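Local atomic coordinates of toxin PAU_02230 (Photorhabdus asymbiotica subsp. asymbiotica ATCC 43949, PDB entry 6HV6), a protein that is a bacterial protein toxin, also called PaTox, whose modelled part joins a largely helical region to an antiparallel six-stranded sheet. Residues A90-Y95 / A106-Y110; Y191-K195 / I231-Y237. The protein carries 1 engineered substitution. One frame throughout, in Å; residues are numbered along the deposited sequence.

Contact 1 (A90-Y95 / A106-Y110); sequences ALDYAY and AQQAY
A helix-loop-helix unit closes here, as Tyr93 of helix 80-93 meets Gln107 and Tyr110 of the next helix, 101-115. The two tyrosine rings are nearly parallel, with planes 15° apart, but so far displaced that they scarcely overlap. One face of the Tyr110 ring is covered instead by the CB of Tyr93, in a CH-pi contact: that atom lies 3.5 Å from the centroid of the Tyr110 ring, almost on the ring normal. With its CG anti to the backbone N (chi1 -178°), Tyr110 sends its ring across to helix 80-93, and its OH ends 4.1 Å from Ala90 CB. The hydroxyl is also hydrogen-bonded to the OH of Tyr137, and the side chain of Lys147, from helix 144-176, touches both tyrosine side chains. Tyr93 CE1 also reaches Ala106 CB at 4.2 Å.

Gln107 extends its chain (chi2 174°) alongside the backbone of Tyr93 and Ala94. Its CG packs 3.7 Å from Tyr93 O, and its amide turns to the connection between the helices: OE1 accepts a hydrogen bond from Asn96 N, while NE2 is weakly bonded to Ser99 OG. The buried amide is thus engaged at both ends. Between the two backbones, a water donates to Gln107 O at 2.9 Å and to Tyr93 O at an unusually short, doubtful 2.5 Å.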
ATOM      1  N   ALA A  90     -21.283  -2.199  -6.096  1.00 31.62           N
ATOM      2  CA  ALA A  90     -20.645  -0.895  -6.217  1.00 31.74           C
ATOM      3  C   ALA A  90     -19.775  -0.821  -7.458  1.00 35.56           C
ATOM      4  O   ALA A  90     -19.662   0.247  -8.075  1.00 37.84           O
ATOM      5  CB  ALA A  90     -19.822  -0.588  -4.968  1.00 32.48           C
ATOM      6  N   LEU A  91     -19.171  -1.945  -7.848  1.00 37.54           N
ATOM      7  CA  LEU A  91     -18.386  -1.998  -9.078  1.00 41.66           C
ATOM      8  C   LEU A  91     -19.251  -1.777 -10.315  1.00 39.57           C
ATOM      9  O   LEU A  91     -18.773  -1.221 -11.309  1.00 41.39           O
ATOM     10  CB  LEU A  91     -17.668  -3.340  -9.174  1.00 47.62           C
ATOM     11  CG  LEU A  91     -16.699  -3.679  -8.041  1.00 55.05           C
ATOM     12  CD1 LEU A  91     -16.113  -5.066  -8.261  1.00 56.58           C
ATOM     13  CD2 LEU A  91     -15.590  -2.636  -7.941  1.00 59.31           C
ATOM     14  N   ASP A  92     -20.516  -2.199 -10.281  1.00 38.99           N
ATOM     15  CA  ASP A  92     -21.399  -1.960 -11.418  1.00 44.43           C
ATOM     16  C   ASP A  92     -21.861  -0.511 -11.496  1.00 47.12           C
ATOM     17  O   ASP A  92     -22.150  -0.018 -12.592  1.00 46.85           O
ATOM     18  CB  ASP A  92     -22.622  -2.869 -11.345  1.00 48.76           C
ATOM     19  CG  ASP A  92     -22.280  -4.330 -11.560  1.00 60.29           C
ATOM     20  OD1 ASP A  92     -21.265  -4.614 -12.234  1.00 62.36           O
ATOM     21  OD2 ASP A  92     -23.030  -5.193 -11.056  1.00 62.25           O
ATOM     22  N   TYR A  93     -21.963   0.175 -10.357  1.00 40.46           N
ATOM     23  CA  TYR A  93     -22.408   1.559 -10.350  1.00 36.26           C
ATOM     24  C   TYR A  93     -21.272   2.558 -10.535  1.00 42.60           C
ATOM     25  O   TYR A  93     -21.547   3.751 -10.687  1.00 49.86           O
ATOM     26  CB  TYR A  93     -23.170   1.859  -9.056  1.00 31.78           C
ATOM     27  CG  TYR A  93     -24.585   1.323  -9.054  1.00 35.22           C
ATOM     28  CD1 TYR A  93     -25.608   2.008  -9.695  1.00 39.15           C
ATOM     29  CD2 TYR A  93     -24.899   0.134  -8.402  1.00 33.40           C
ATOM     30  CE1 TYR A  93     -26.909   1.525  -9.692  1.00 38.09           C
ATOM     31  CE2 TYR A  93     -26.190  -0.362  -8.394  1.00 39.39           C
ATOM     32  CZ  TYR A  93     -27.193   0.336  -9.040  1.00 41.29           C
ATOM     33  OH  TYR A  93     -28.480  -0.148  -9.035  1.00 37.08           O
ATOM     34  N   ALA A  94     -20.018   2.103 -10.551  1.00 42.50           N
ATOM     35  CA  ALA A  94     -18.892   3.004 -10.780  1.00 47.01           C
ATOM     36  C   ALA A  94     -18.988   3.643 -12.162  1.00 49.76           C
ATOM     37  O   ALA A  94     -19.458   3.029 -13.121  1.00 48.28           O
ATOM     38  CB  ALA A  94     -17.570   2.250 -10.643  1.00 47.41           C
ATOM     39  N   TYR A  95     -18.532   4.894 -12.265  1.00 48.88           N
ATOM     40  CA  TYR A  95     -18.695   5.644 -13.506  1.00 53.25           C
ATOM     41  C   TYR A  95     -17.865   5.022 -14.619  1.00 57.30           C
ATOM     42  O   TYR A  95     -16.673   4.745 -14.446  1.00 62.69           O
ATOM     43  CB  TYR A  95     -18.309   7.115 -13.319  1.00 60.92           C
ATOM     44  CG  TYR A  95     -18.333   7.928 -14.609  1.00 67.59           C
ATOM     45  CD1 TYR A  95     -19.534   8.223 -15.252  1.00 65.67           C
ATOM     46  CD2 TYR A  95     -17.155   8.401 -15.181  1.00 75.38           C
ATOM     47  CE1 TYR A  95     -19.560   8.958 -16.428  1.00 66.98           C
ATOM     48  CE2 TYR A  95     -17.171   9.144 -16.358  1.00 76.93           C
ATOM     49  CZ  TYR A  95     -18.376   9.419 -16.974  1.00 74.75           C
ATOM     50  OH  TYR A  95     -18.392  10.153 -18.141  1.00 75.59           O
ATOM     51  N   ALA A 106     -28.070   5.415 -14.677  1.00 42.61           N
ATOM     52  CA  ALA A 106     -27.953   4.920 -13.311  1.00 40.14           C
ATOM     53  C   ALA A 106     -26.615   5.318 -12.709  1.00 36.87           C
ATOM     54  O   ALA A 106     -26.530   5.646 -11.521  1.00 36.93           O
ATOM     55  CB  ALA A 106     -28.125   3.400 -13.280  1.00 41.94           C
ATOM     56  N   GLN A 107     -25.558   5.294 -13.512  1.00 40.89           N
ATOM     57  CA  GLN A 107     -24.253   5.695 -13.003  1.00 36.00           C
ATOM     58  C   GLN A 107     -24.225   7.177 -12.665  1.00 37.81           C
ATOM     59  O   GLN A 107     -23.698   7.562 -11.615  1.00 40.49           O
ATOM     60  CB  GLN A 107     -23.170   5.331 -14.013  1.00 40.40           C
ATOM     61  CG  GLN A 107     -22.992   3.826 -14.097  1.00 41.48           C
ATOM     62  CD  GLN A 107     -22.050   3.412 -15.181  1.00 48.59           C
ATOM     63  OE1 GLN A 107     -21.438   4.250 -15.846  1.00 52.46           O
ATOM     64  NE2 GLN A 107     -21.919   2.109 -15.375  1.00 46.26           N
ATOM     65  N   GLN A 108     -24.806   8.022 -13.522  1.00 41.29           N
ATOM     66  CA  GLN A 108     -24.858   9.447 -13.209  1.00 40.74           C
ATOM     67  C   GLN A 108     -25.659   9.702 -11.937  1.00 36.13           C
ATOM     68  O   GLN A 108     -25.246  10.491 -11.080  1.00 38.65           O
ATOM     69  CB  GLN A 108     -25.447  10.231 -14.379  1.00 48.24           C
ATOM     70  CG  GLN A 108     -25.340  11.737 -14.199  1.00 67.04           C
ATOM     71  CD  GLN A 108     -25.513  12.503 -15.501  1.00 89.12           C
ATOM     72  OE1 GLN A 108     -26.094  11.992 -16.460  1.00 96.72           O
ATOM     73  NE2 GLN A 108     -25.001  13.734 -15.544  1.00 94.90           N
ATOM     74  N   ALA A 109     -26.810   9.044 -11.798  1.00 32.55           N
ATOM     75  CA  ALA A 109     -27.640   9.240 -10.613  1.00 33.81           C
ATOM     76  C   ALA A 109     -26.939   8.745  -9.353  1.00 34.92           C
ATOM     77  O   ALA A 109     -26.984   9.402  -8.306  1.00 34.58           O
ATOM     78  CB  ALA A 109     -28.979   8.526 -10.795  1.00 35.45           C
ATOM     79  N   TYR A 110     -26.303   7.579  -9.427  1.00 35.37           N
ATOM     80  CA  TYR A 110     -25.572   7.060  -8.273  1.00 29.34           C
ATOM     81  C   TYR A 110     -24.499   8.047  -7.825  1.00 27.70           C
ATOM     82  O   TYR A 110     -24.397   8.380  -6.640  1.00 23.93           O
ATOM     83  CB  TYR A 110     -24.961   5.711  -8.645  1.00 28.60           C
ATOM     84  CG  TYR A 110     -24.204   4.972  -7.560  1.00 27.68           C
ATOM     85  CD1 TYR A 110     -22.845   5.199  -7.359  1.00 26.38           C
ATOM     86  CD2 TYR A 110     -24.837   3.990  -6.782  1.00 24.40           C
ATOM     87  CE1 TYR A 110     -22.142   4.504  -6.395  1.00 32.44           C
ATOM     88  CE2 TYR A 110     -24.142   3.289  -5.818  1.00 31.02           C
ATOM     89  CZ  TYR A 110     -22.791   3.544  -5.628  1.00 29.30           C
ATOM     90  OH  TYR A 110     -22.091   2.839  -4.666  1.00 27.89           O
TER
HETATM   91  O   HOH W   1     -21.222   6.207 -10.894  1.00 33.90           O

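Contact 2 (Y191-K195 / I231-Y237)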
ATOM      1  N   TYR A 191      -1.661   3.953   4.755  1.00 32.74           N
ATOM      2  CA  TYR A 191      -1.332   5.365   4.884  1.00 35.19           C
ATOM      3  C   TYR A 191      -1.478   6.146   3.586  1.00 40.37           C
ATOM      4  O   TYR A 191      -1.434   7.381   3.630  1.00 44.76           O
ATOM      5  CB  TYR A 191       0.083   5.554   5.458  1.00 30.79           C
ATOM      6  CG  TYR A 191       1.229   4.995   4.656  1.00 27.32           C
ATOM      7  CD1 TYR A 191       1.893   3.846   5.069  1.00 25.53           C
ATOM      8  CD2 TYR A 191       1.680   5.630   3.502  1.00 29.05           C
ATOM      9  CE1 TYR A 191       2.950   3.341   4.361  1.00 27.53           C
ATOM     10  CE2 TYR A 191       2.734   5.122   2.783  1.00 24.13           C
ATOM     11  CZ  TYR A 191       3.361   3.977   3.221  1.00 26.16           C
ATOM     12  OH  TYR A 191       4.407   3.455   2.516  1.00 25.79           O
ATOM     13  N   LEU A 192      -1.667   5.482   2.443  1.00 30.97           N
ATOM     14  CA  LEU A 192      -1.897   6.205   1.199  1.00 38.27           C
ATOM     15  C   LEU A 192      -3.358   6.561   0.970  1.00 50.56           C
ATOM     16  O   LEU A 192      -3.655   7.245  -0.011  1.00 56.59           O
ATOM     17  CB  LEU A 192      -1.379   5.414  -0.003  1.00 38.80           C
ATOM     18  CG  LEU A 192       0.136   5.497  -0.214  1.00 36.46           C
ATOM     19  CD1 LEU A 192       0.539   4.790  -1.502  1.00 38.72           C
ATOM     20  CD2 LEU A 192       0.632   6.938  -0.191  1.00 42.36           C
ATOM     21  N   LYS A 193      -4.270   6.111   1.828  1.00 55.12           N
ATOM     22  CA  LYS A 193      -5.670   6.528   1.771  1.00 66.86           C
ATOM     23  C   LYS A 193      -6.261   6.329   0.377  1.00 69.78           C
ATOM     24  O   LYS A 193      -6.902   7.221  -0.182  1.00 81.62           O
ATOM     25  CB  LYS A 193      -5.821   7.988   2.198  1.00 72.97           C
ATOM     26  CG  LYS A 193      -5.328   8.310   3.589  1.00 76.15           C
ATOM     27  CD  LYS A 193      -5.512   9.796   3.876  1.00 76.61           C
ATOM     28  CE  LYS A 193      -4.941  10.144   5.224  1.00 71.37           C
ATOM     29  NZ  LYS A 193      -3.645   9.433   5.383  1.00 66.36           N
ATOM     30  N   GLY A 194      -6.024   5.155  -0.199  1.00 59.69           N
ATOM     31  CA  GLY A 194      -6.576   4.846  -1.502  1.00 50.69           C
ATOM     32  C   GLY A 194      -5.921   5.539  -2.679  1.00 51.15           C
ATOM     33  O   GLY A 194      -6.321   5.287  -3.822  1.00 51.17           O
ATOM     34  N   LYS A 195      -4.936   6.407  -2.449  1.00 47.25           N
ATOM     35  CA  LYS A 195      -4.175   6.980  -3.549  1.00 37.80           C
ATOM     36  C   LYS A 195      -3.403   5.876  -4.276  1.00 36.95           C
ATOM     37  O   LYS A 195      -3.194   4.789  -3.732  1.00 38.09           O
ATOM     38  CB  LYS A 195      -3.219   8.057  -3.030  1.00 40.30           C
ATOM     39  CG  LYS A 195      -3.913   9.318  -2.500  1.00 42.07           C
ATOM     40  CD  LYS A 195      -4.416  10.190  -3.640  1.00 46.39           C
ATOM     41  CE  LYS A 195      -4.975  11.510  -3.135  1.00 59.65           C
ATOM     42  NZ  LYS A 195      -6.253  11.299  -2.403  1.00 67.78           N
ATOM     43  N   ILE A 231      -3.637  14.650   2.259  1.00 25.04           N
ATOM     44  CA  ILE A 231      -2.428  13.916   1.894  1.00 26.31           C
ATOM     45  C   ILE A 231      -1.703  14.590   0.737  1.00 30.73           C
ATOM     46  O   ILE A 231      -0.467  14.537   0.659  1.00 27.21           O
ATOM     47  CB  ILE A 231      -2.760  12.443   1.581  1.00 26.20           C
ATOM     48  CG1 ILE A 231      -1.475  11.656   1.333  1.00 27.47           C
ATOM     49  CG2 ILE A 231      -3.706  12.333   0.388  1.00 28.55           C
ATOM     50  CD1 ILE A 231      -1.711  10.179   1.142  1.00 31.35           C
ATOM     51  N   THR A 232      -2.434  15.261  -0.161  1.00 29.61           N
ATOM     52  CA  THR A 232      -1.773  15.923  -1.275  1.00 30.12           C
ATOM     53  C   THR A 232      -0.960  17.136  -0.833  1.00 35.68           C
ATOM     54  O   THR A 232      -0.181  17.656  -1.639  1.00 40.61           O
ATOM     55  CB  THR A 232      -2.798  16.333  -2.347  1.00 32.63           C
ATOM     56  OG1 THR A 232      -3.728  17.274  -1.810  1.00 38.60           O
ATOM     57  CG2 THR A 232      -3.558  15.106  -2.847  1.00 33.05           C
ATOM     58  N   SER A 233      -1.115  17.592   0.414  1.00 30.86           N
ATOM     59  CA  SER A 233      -0.266  18.634   0.988  1.00 28.40           C
ATOM     60  C   SER A 233       0.740  18.086   1.996  1.00 27.67           C
ATOM     61  O   SER A 233       1.393  18.871   2.690  1.00 31.81           O
ATOM     62  CB  SER A 233      -1.117  19.711   1.659  1.00 29.24           C
ATOM     63  OG  SER A 233      -1.883  20.419   0.720  1.00 37.84           O
ATOM     64  N   ASN A 234       0.850  16.768   2.113  1.00 27.60           N
ATOM     65  CA  ASN A 234       1.846  16.137   2.987  1.00 26.80           C
ATOM     66  C   ASN A 234       3.194  16.161   2.286  1.00 27.66           C
ATOM     67  O   ASN A 234       3.299  15.689   1.151  1.00 25.47           O
ATOM     68  CB  ASN A 234       1.441  14.690   3.306  1.00 25.12           C
ATOM     69  CG  ASN A 234       2.462  13.972   4.203  1.00 30.70           C
ATOM     70  OD1 ASN A 234       3.429  13.410   3.708  1.00 30.57           O
ATOM     71  ND2 ASN A 234       2.260  14.018   5.528  1.00 21.03           N
ATOM     72  N   PRO A 235       4.251  16.702   2.907  1.00 27.32           N
ATOM     73  CA  PRO A 235       5.508  16.862   2.163  1.00 30.47           C
ATOM     74  C   PRO A 235       6.168  15.542   1.793  1.00 26.47           C
ATOM     75  O   PRO A 235       6.805  15.465   0.737  1.00 30.97           O
ATOM     76  CB  PRO A 235       6.380  17.706   3.109  1.00 31.16           C
ATOM     77  CG  PRO A 235       5.806  17.495   4.455  1.00 31.42           C
ATOM     78  CD  PRO A 235       4.336  17.234   4.278  1.00 28.59           C
ATOM     79  N   LEU A 236       6.003  14.487   2.588  1.00 23.02           N
ATOM     80  CA  LEU A 236       6.619  13.214   2.229  1.00 24.64           C
ATOM     81  C   LEU A 236       5.910  12.578   1.046  1.00 25.61           C
ATOM     82  O   LEU A 236       6.559  12.071   0.127  1.00 26.62           O
ATOM     83  CB  LEU A 236       6.619  12.261   3.428  1.00 22.54           C
ATOM     84  CG  LEU A 236       7.214  10.876   3.148  1.00 25.39           C
ATOM     85  CD1 LEU A 236       8.641  10.978   2.588  1.00 28.60           C
ATOM     86  CD2 LEU A 236       7.227  10.050   4.436  1.00 24.30           C
ATOM     87  N   TYR A 237       4.574  12.589   1.057  1.00 28.06           N
ATOM     88  CA  TYR A 237       3.809  12.089  -0.082  1.00 28.88           C
ATOM     89  C   TYR A 237       4.127  12.865  -1.356  1.00 30.21           C
ATOM     90  O   TYR A 237       4.305  12.267  -2.424  1.00 31.05           O
ATOM     91  CB  TYR A 237       2.314  12.161   0.219  1.00 27.55           C
ATOM     92  CG  TYR A 237       1.456  11.689  -0.937  1.00 27.29           C
ATOM     93  CD1 TYR A 237       1.465  10.366  -1.332  1.00 26.12           C
ATOM     94  CD2 TYR A 237       0.640  12.573  -1.629  1.00 31.24           C
ATOM     95  CE1 TYR A 237       0.687   9.928  -2.392  1.00 25.97           C
ATOM     96  CE2 TYR A 237      -0.140  12.147  -2.690  1.00 37.05           C
ATOM     97  CZ  TYR A 237      -0.118  10.822  -3.062  1.00 32.18           C
ATOM     98  OH  TYR A 237      -0.890  10.382  -4.113  1.00 28.92           O
TER
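The ring of Tyr237 meets the loop 191-195 obliquely, through Leu192 CD2 and the side chain of Lys195, while Ile231 of its own segment lies over one face, CG1 standing 3.6 Å above the ring plane and offset toward the rim. Leu192 crosses the ring at about a right angle, CD2 coming to 3.7 Å from Tyr237 CD1. Lys195 crosses it similarly but packs against the phenol end: CB, CG and CD all lie close to the hydroxyl oxygen, CB 3.5 Å from Tyr237 OH, and the bend at chi2 (-76°) sets the direction of CD and the rest of the chain. Lys195 and Ile231 run past each other in opposite senses, Lys195 CE lying 3.8 Å from Ile231 CG2 and also touching Thr232 CG2.

The longer branch of Ile231, anti to the backbone nitrogen, carries CD1 to 3.7 Å from Leu192 O, next to the carbonyl of Tyr191. The loop offers these groups from a type I' beta turn, Leu192 to Lys195, closed by Lys195 N to Leu192 O at 2.9 Å. In the other segment, Asn234 is the N-cap of helix 235-244; its OD1 takes a well-directed bond from Tyr237 N at 3.0 Å, on a lone pair, and so ties the start of the helix that carries the ring. Lys193 NZ bonds to Ile225 O, although this side chain is poorly ordered. The chemistry between the segments is thus van der Waals packing: Lys195 contributes its methylenes, and hydrogen bonds shape each segment separately.

The contacts lie in different parts of the chain and share no helix. Contact 1 is peripheral, its centre about 26 Å from the centre of the chain, and joins two helices that follow one another; contact 2, its centre about 11 Å from that of the chain, brings together a turn and a 3-10 stretch leading into a helix, the two segments separated by 35 residues, most of them helical. The nearest atoms of contacts 1 and 2 are about 13 Å apart. Each is partly buried and uses a buried tyrosine as a packing surface. In contact 1 a buried glutamine amide bonds to the helix connection, whereas contact 2 packs aliphatic groups and a tyrosine ring between a turn and a capped helix.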